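Local coordinates for Galactose/lactose metabolism regulatory protein GAL80 (Saccharomyces cerevisiae, PDB 3BTV) that represses the yeast galactose and lactose genes by binding the activator GAL4 and blocking its transcriptional activation while no inducing sugar is present, at residues B[103-107]-B[134-138]; B[110-116]-B[141-145]. The protein carries 1 engineered substitution. All coordinates share one frame; numbering follows the deposited sequence.

Interaction 1 of 2, residues B[103-107]-B[134-138]; sequences YEVVM and QAESI
Tyr103 lays its ring against Gln134, with the ring and amide planes 8° apart. The torsion about its first side-chain bond (chi1 -174°) sets CG opposite the backbone N and carries the ring toward helix 132-143. Gln134 CG sits over one ring face, 4.2 Å from the centroid, in a CH-pi contact, and the amide runs on past the base of the ring, its CD 3.5 Å from Tyr103 CB. The amide oxygen is held by Cys130 N, which fixes how the group is turned. Ser137 CB meets the same ring edge-on, in its plane, 3.7 Å from Tyr103 CE1, and Tyr103 CD1 lies 4.0 Å from Ile138 CG1. One turn on, Val106 CG1 touches Ile138 CG2 at 4.1 Å, the two side chains crossing at about a right angle. Met107 CG lies over the other face of the Tyr103 ring, offset toward its rim, and bends at chi2 and chi3 bring SD onto Ile138 CG1 at 4.0 Å and CE to Ser137 O. Ile138 is touched by Tyr103, Val106 and Met107. No hydrogen bond crosses. The segments run nearly parallel, 12° between axes 10.6 Å apart, as expected of successive helices on one face of a Rossmann fold.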
ATOM      1  N   TYR B 103       1.885 -11.196  32.198  1.00 71.53           N
ATOM      2  CA  TYR B 103       2.283 -12.569  32.485  1.00 71.16           C
ATOM      3  C   TYR B 103       2.571 -12.769  33.966  1.00 77.16           C
ATOM      4  O   TYR B 103       2.031 -13.687  34.592  1.00 84.39           O
ATOM      5  CB  TYR B 103       3.500 -12.944  31.639  1.00 72.14           C
ATOM      6  CG  TYR B 103       3.923 -14.390  31.728  1.00 79.52           C
ATOM      7  CD1 TYR B 103       3.239 -15.382  31.032  1.00 86.90           C
ATOM      8  CD2 TYR B 103       5.030 -14.760  32.481  1.00 83.00           C
ATOM      9  CE1 TYR B 103       3.640 -16.710  31.102  1.00 81.72           C
ATOM     10  CE2 TYR B 103       5.436 -16.079  32.557  1.00 91.34           C
ATOM     11  CZ  TYR B 103       4.737 -17.050  31.868  1.00 97.66           C
ATOM     12  OH  TYR B 103       5.140 -18.362  31.944  1.00104.88           O
ATOM     13  N   GLU B 104       3.399 -11.899  34.538  1.00 81.11           N
ATOM     14  CA  GLU B 104       3.817 -12.064  35.936  1.00 72.63           C
ATOM     15  C   GLU B 104       2.643 -11.952  36.899  1.00 69.19           C
ATOM     16  O   GLU B 104       2.656 -12.554  37.961  1.00 77.05           O
ATOM     17  CB  GLU B 104       4.908 -11.056  36.320  1.00 87.75           C
ATOM     18  CG  GLU B 104       4.387  -9.664  36.658  1.00111.33           C
ATOM     19  CD  GLU B 104       5.492  -8.625  36.749  1.00123.73           C
ATOM     20  OE1 GLU B 104       6.449  -8.702  35.946  1.00125.30           O
ATOM     21  OE2 GLU B 104       5.398  -7.730  37.619  1.00121.58           O
ATOM     22  N   VAL B 105       1.624 -11.190  36.520  1.00 82.31           N
ATOM     23  CA  VAL B 105       0.454 -11.023  37.375  1.00 76.41           C
ATOM     24  C   VAL B 105      -0.612 -12.088  37.122  1.00 76.13           C
ATOM     25  O   VAL B 105      -1.110 -12.710  38.056  1.00 78.45           O
ATOM     26  CB  VAL B 105      -0.197  -9.647  37.184  1.00 76.07           C
ATOM     27  CG1 VAL B 105      -1.459  -9.561  38.024  1.00 67.85           C
ATOM     28  CG2 VAL B 105       0.779  -8.545  37.571  1.00 97.50           C
ATOM     29  N   VAL B 106      -0.962 -12.295  35.855  1.00 75.00           N
ATOM     30  CA  VAL B 106      -2.074 -13.179  35.513  1.00 62.52           C
ATOM     31  C   VAL B 106      -1.827 -14.650  35.860  1.00 74.15           C
ATOM     32  O   VAL B 106      -2.739 -15.340  36.310  1.00 87.96           O
ATOM     33  CB  VAL B 106      -2.469 -13.038  34.029  1.00 76.55           C
ATOM     34  CG1 VAL B 106      -3.536 -14.055  33.654  1.00 74.49           C
ATOM     35  CG2 VAL B 106      -2.968 -11.619  33.750  1.00 73.32           C
ATOM     36  N   MET B 107      -0.600 -15.127  35.667  1.00 81.01           N
ATOM     37  CA  MET B 107      -0.297 -16.536  35.941  1.00 80.02           C
ATOM     38  C   MET B 107      -0.576 -16.941  37.388  1.00 77.39           C
ATOM     39  O   MET B 107      -1.348 -17.873  37.626  1.00 92.64           O
ATOM     40  CB  MET B 107       1.127 -16.914  35.507  1.00 73.19           C
ATOM     41  CG  MET B 107       1.362 -16.793  34.006  1.00 83.76           C
ATOM     42  SD  MET B 107       0.120 -17.621  32.980  1.00 88.74           S
ATOM     43  CE  MET B 107       0.720 -19.305  32.975  1.00 93.40           C
ATOM     44  N   GLN B 134       4.403 -16.295  25.689  1.00 70.55           N
ATOM     45  CA  GLN B 134       3.656 -15.837  26.860  1.00 62.96           C
ATOM     46  C   GLN B 134       2.153 -15.934  26.634  1.00 55.01           C
ATOM     47  O   GLN B 134       1.415 -16.362  27.523  1.00 64.88           O
ATOM     48  CB  GLN B 134       3.998 -14.379  27.184  1.00 77.13           C
ATOM     49  CG  GLN B 134       5.226 -14.176  28.054  1.00 79.08           C
ATOM     50  CD  GLN B 134       5.319 -12.761  28.625  1.00 81.38           C
ATOM     51  OE1 GLN B 134       4.521 -11.876  28.289  1.00 74.85           O
ATOM     52  NE2 GLN B 134       6.293 -12.548  29.500  1.00 78.18           N
ATOM     53  N   ALA B 135       1.697 -15.502  25.454  1.00 57.74           N
ATOM     54  CA  ALA B 135       0.260 -15.473  25.171  1.00 60.81           C
ATOM     55  C   ALA B 135      -0.334 -16.882  25.257  1.00 68.48           C
ATOM     56  O   ALA B 135      -1.391 -17.098  25.859  1.00 74.11           O
ATOM     57  CB  ALA B 135      -0.016 -14.843  23.793  1.00 54.26           C
ATOM     58  N   GLU B 136       0.365 -17.841  24.663  1.00 68.26           N
ATOM     59  CA  GLU B 136      -0.051 -19.238  24.730  1.00 67.04           C
ATOM     60  C   GLU B 136      -0.091 -19.787  26.148  1.00 62.83           C
ATOM     61  O   GLU B 136      -1.020 -20.512  26.510  1.00 79.43           O
ATOM     62  CB  GLU B 136       0.809 -20.107  23.811  1.00 71.08           C
ATOM     63  CG  GLU B 136       0.276 -20.090  22.389  1.00 58.30           C
ATOM     64  CD  GLU B 136       1.283 -20.551  21.359  1.00 96.28           C
ATOM     65  OE1 GLU B 136       2.422 -20.896  21.745  1.00111.94           O
ATOM     66  OE2 GLU B 136       0.926 -20.564  20.159  1.00 90.91           O
ATOM     67  N   SER B 137       0.882 -19.415  26.973  1.00 71.45           N
ATOM     68  CA  SER B 137       0.878 -19.853  28.371  1.00 65.22           C
ATOM     69  C   SER B 137      -0.328 -19.312  29.102  1.00 66.52           C
ATOM     70  O   SER B 137      -0.972 -20.027  29.870  1.00 68.70           O
ATOM     71  CB  SER B 137       2.139 -19.401  29.105  1.00 75.91           C
ATOM     72  OG  SER B 137       3.268 -20.130  28.666  1.00 85.04           O
ATOM     73  N   ILE B 138      -0.615 -18.035  28.872  1.00 63.34           N
ATOM     74  CA  ILE B 138      -1.740 -17.387  29.524  1.00 65.43           C
ATOM     75  C   ILE B 138      -3.044 -18.016  29.050  1.00 64.46           C
ATOM     76  O   ILE B 138      -3.934 -18.293  29.862  1.00 73.62           O
ATOM     77  CB  ILE B 138      -1.767 -15.870  29.237  1.00 72.14           C
ATOM     78  CG1 ILE B 138      -0.545 -15.194  29.872  1.00 73.89           C
ATOM     79  CG2 ILE B 138      -3.057 -15.255  29.773  1.00 60.35           C
ATOM     80  CD1 ILE B 138      -0.356 -13.747  29.475  1.00 62.73           C
TER

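Interaction 2 of 2, residues B[110-116]-B[141-145]; sequences LEFSKNN and AAAER
Arg145 reaches across to Ser113 and grips it side-on with two nitrogens. Arg145 NE donates to Ser113 OG at 2.7 Å, the oxygen tilted from the guanidinium plane, and Arg145 NH2 to Ser113 O at 3.0 Å with an N-H...O angle of 158°. That carbonyl also accepts from Asn116 N, and the two donors arrive from opposite faces of its plane; a weak second bond from NH2 to Ser113 OG completes the grip. Asn116 O lies at the guanidinium edge, in its plane, 3.2 Å from Arg145 NH2. Leu110 makes the apolar half of the contact: its CD2 lies 3.7 Å from Arg145 CG, and its CD1 meets Ala141 CB at 3.7 Å and the backbone around Ala142 N. CB and CG of Arg145 rest on Leu110 CD2, and the bend about CB-CG (chi2 52°) turns the rest of the chain toward Ser113. Replacing Arg145 with an alanine would take away the guanidinium, and Ser113 OG would probably lose its two donors from 141-145 while a gap opened beside Leu110 CD2. Farther out, Asn116 is held through its side chain by Ile90 O and Asn118 N, and Leu119 touches Ser113 and Arg145. The contact joins the C-terminal part of helix 102-112 and the loop leading to strand 121-125 with the end of helix 132-143 and the loop leading to strand 148-152, while Phe112 packs on helix 81-86.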
ATOM      1  N   LEU B 110      -4.355 -16.488  38.267  1.00 78.17           N
ATOM      2  CA  LEU B 110      -5.190 -17.595  37.820  1.00 73.14           C
ATOM      3  C   LEU B 110      -5.054 -18.782  38.765  1.00 84.43           C
ATOM      4  O   LEU B 110      -6.014 -19.516  39.001  1.00101.26           O
ATOM      5  CB  LEU B 110      -4.819 -18.016  36.401  1.00 71.24           C
ATOM      6  CG  LEU B 110      -5.497 -17.240  35.278  1.00 78.89           C
ATOM      7  CD1 LEU B 110      -4.865 -17.586  33.951  1.00 71.50           C
ATOM      8  CD2 LEU B 110      -6.998 -17.532  35.263  1.00 79.03           C
ATOM      9  N   GLU B 111      -3.857 -18.968  39.309  1.00 85.13           N
ATOM     10  CA  GLU B 111      -3.627 -20.071  40.233  1.00 81.18           C
ATOM     11  C   GLU B 111      -4.365 -19.861  41.551  1.00 92.77           C
ATOM     12  O   GLU B 111      -5.070 -20.757  42.014  1.00102.66           O
ATOM     13  CB  GLU B 111      -2.133 -20.292  40.470  1.00 91.56           C
ATOM     14  CG  GLU B 111      -1.814 -21.592  41.195  1.00 94.55           C
ATOM     15  CD  GLU B 111      -2.187 -22.824  40.385  1.00113.39           C
ATOM     16  OE1 GLU B 111      -2.613 -22.663  39.221  1.00121.54           O
ATOM     17  OE2 GLU B 111      -2.053 -23.951  40.910  1.00124.34           O
ATOM     18  N   PHE B 112      -4.206 -18.683  42.154  1.00101.04           N
ATOM     19  CA  PHE B 112      -4.914 -18.364  43.395  1.00100.14           C
ATOM     20  C   PHE B 112      -6.416 -18.317  43.127  1.00 85.54           C
ATOM     21  O   PHE B 112      -7.231 -18.562  44.014  1.00101.10           O
ATOM     22  CB  PHE B 112      -4.459 -17.014  43.960  1.00112.19           C
ATOM     23  CG  PHE B 112      -2.999 -16.958  44.322  1.00120.58           C
ATOM     24  CD1 PHE B 112      -2.140 -16.093  43.658  1.00108.88           C
ATOM     25  CD2 PHE B 112      -2.488 -17.759  45.334  1.00119.59           C
ATOM     26  CE1 PHE B 112      -0.797 -16.032  43.992  1.00114.48           C
ATOM     27  CE2 PHE B 112      -1.148 -17.705  45.672  1.00111.06           C
ATOM     28  CZ  PHE B 112      -0.301 -16.841  45.002  1.00113.89           C
ATOM     29  N   SER B 113      -6.762 -17.986  41.886  1.00 85.62           N
ATOM     30  CA  SER B 113      -8.151 -17.899  41.447  1.00 79.01           C
ATOM     31  C   SER B 113      -8.952 -19.144  41.806  1.00101.98           C
ATOM     32  O   SER B 113     -10.180 -19.100  41.903  1.00 93.97           O
ATOM     33  CB  SER B 113      -8.199 -17.699  39.932  1.00 80.79           C
ATOM     34  OG  SER B 113      -9.419 -18.182  39.397  1.00109.20           O
ATOM     35  N   LYS B 114      -8.252 -20.257  41.990  1.00101.01           N
ATOM     36  CA  LYS B 114      -8.914 -21.534  42.206  1.00106.86           C
ATOM     37  C   LYS B 114      -9.702 -21.561  43.511  1.00 99.80           C
ATOM     38  O   LYS B 114     -10.600 -22.383  43.677  1.00104.97           O
ATOM     39  CB  LYS B 114      -7.908 -22.686  42.111  1.00107.51           C
ATOM     40  CG  LYS B 114      -7.214 -22.734  40.750  1.00104.34           C
ATOM     41  CD  LYS B 114      -6.394 -23.999  40.541  1.00116.34           C
ATOM     42  CE  LYS B 114      -5.907 -24.087  39.094  1.00111.92           C
ATOM     43  NZ  LYS B 114      -5.054 -25.286  38.850  1.00119.26           N
ATOM     44  N   ASN B 115      -9.383 -20.637  44.415  1.00109.60           N
ATOM     45  CA  ASN B 115     -10.078 -20.524  45.699  1.00 98.29           C
ATOM     46  C   ASN B 115     -11.358 -19.695  45.598  1.00104.61           C
ATOM     47  O   ASN B 115     -12.041 -19.459  46.599  1.00113.55           O
ATOM     48  CB  ASN B 115      -9.155 -19.913  46.760  1.00 98.91           C
ATOM     49  CG  ASN B 115      -7.845 -20.661  46.897  1.00123.81           C
ATOM     50  OD1 ASN B 115      -6.876 -20.141  47.449  1.00130.87           O
ATOM     51  ND2 ASN B 115      -7.809 -21.890  46.393  1.00133.36           N
ATOM     52  N   ASN B 116     -11.670 -19.243  44.388  1.00 92.01           N
ATOM     53  CA  ASN B 116     -12.891 -18.485  44.142  1.00 90.89           C
ATOM     54  C   ASN B 116     -13.855 -19.247  43.242  1.00 92.64           C
ATOM     55  O   ASN B 116     -13.719 -19.226  42.020  1.00100.62           O
ATOM     56  CB  ASN B 116     -12.569 -17.129  43.515  1.00 99.09           C
ATOM     57  CG  ASN B 116     -13.806 -16.268  43.319  1.00105.71           C
ATOM     58  OD1 ASN B 116     -14.918 -16.661  43.676  1.00109.19           O
ATOM     59  ND2 ASN B 116     -13.613 -15.082  42.752  1.00107.20           N
ATOM     60  N   ALA B 141      -3.368 -21.453  30.656  1.00 74.68           N
ATOM     61  CA  ALA B 141      -3.731 -21.344  32.070  1.00 74.49           C
ATOM     62  C   ALA B 141      -5.177 -20.866  32.259  1.00 76.71           C
ATOM     63  O   ALA B 141      -5.878 -21.326  33.161  1.00 81.96           O
ATOM     64  CB  ALA B 141      -2.755 -20.434  32.812  1.00 80.69           C
ATOM     65  N   ALA B 142      -5.627 -19.943  31.412  1.00 76.97           N
ATOM     66  CA  ALA B 142      -7.001 -19.462  31.502  1.00 75.95           C
ATOM     67  C   ALA B 142      -7.975 -20.575  31.133  1.00 77.47           C
ATOM     68  O   ALA B 142      -8.959 -20.814  31.827  1.00 82.72           O
ATOM     69  CB  ALA B 142      -7.210 -18.257  30.593  1.00 62.44           C
ATOM     70  N   ALA B 143      -7.690 -21.251  30.029  1.00 74.82           N
ATOM     71  CA  ALA B 143      -8.543 -22.334  29.557  1.00 78.14           C
ATOM     72  C   ALA B 143      -8.632 -23.457  30.588  1.00 80.69           C
ATOM     73  O   ALA B 143      -9.726 -23.910  30.924  1.00 99.62           O
ATOM     74  CB  ALA B 143      -8.042 -22.857  28.213  1.00 73.71           C
ATOM     75  N   GLU B 144      -7.489 -23.895  31.107  1.00 93.14           N
ATOM     76  CA  GLU B 144      -7.490 -24.933  32.136  1.00 94.61           C
ATOM     77  C   GLU B 144      -8.011 -24.390  33.464  1.00 87.92           C
ATOM     78  O   GLU B 144      -7.964 -25.068  34.488  1.00 99.32           O
ATOM     79  CB  GLU B 144      -6.100 -25.560  32.304  1.00118.60           C
ATOM     80  CG  GLU B 144      -5.003 -24.593  32.720  1.00147.81           C
ATOM     81  CD  GLU B 144      -3.636 -25.254  32.777  1.00163.29           C
ATOM     82  OE1 GLU B 144      -3.497 -26.271  33.486  1.00169.14           O
ATOM     83  OE2 GLU B 144      -2.699 -24.757  32.116  1.00168.73           O
ATOM     84  N   ARG B 145      -8.507 -23.159  33.436  1.00 92.92           N
ATOM     85  CA  ARG B 145      -9.124 -22.556  34.610  1.00 98.29           C
ATOM     86  C   ARG B 145     -10.642 -22.573  34.464  1.00 85.47           C
ATOM     87  O   ARG B 145     -11.372 -22.501  35.449  1.00 86.91           O
ATOM     88  CB  ARG B 145      -8.626 -21.121  34.816  1.00 99.31           C
ATOM     89  CG  ARG B 145      -9.263 -20.408  36.004  1.00 85.95           C
ATOM     90  CD  ARG B 145      -9.149 -21.245  37.275  1.00 78.02           C
ATOM     91  NE  ARG B 145      -9.885 -20.648  38.387  1.00 90.42           N
ATOM     92  CZ  ARG B 145     -11.171 -20.868  38.646  1.00 95.74           C
ATOM     93  NH1 ARG B 145     -11.879 -21.671  37.867  1.00 83.90           N
ATOM     94  NH2 ARG B 145     -11.749 -20.282  39.689  1.00 91.03           N
TER

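Interactions 1 and 2 are successive stations along the same pair of helices, 102-112 and 132-143, with centres about 12 Å apart. They meet directly: Met107 CE from interaction 1 packs 3.7 Å from Ala141 CB of interaction 2, and Ile138 O lies 4.3 Å from Leu110 CD1. Between 103-107 and 134-138 the joint is made by van der Waals and CH-pi contacts, without hydrogen bonds; at 110-116 and 141-145 it gains the polar arginine-serine contact where the helices give way to loops. Their centres lie about 17 and 24 Å from the chain centre, so the seam runs outward through the Rossmann-type domain. Helix 405-424 borders interaction 1 through Ala135 and Glu136.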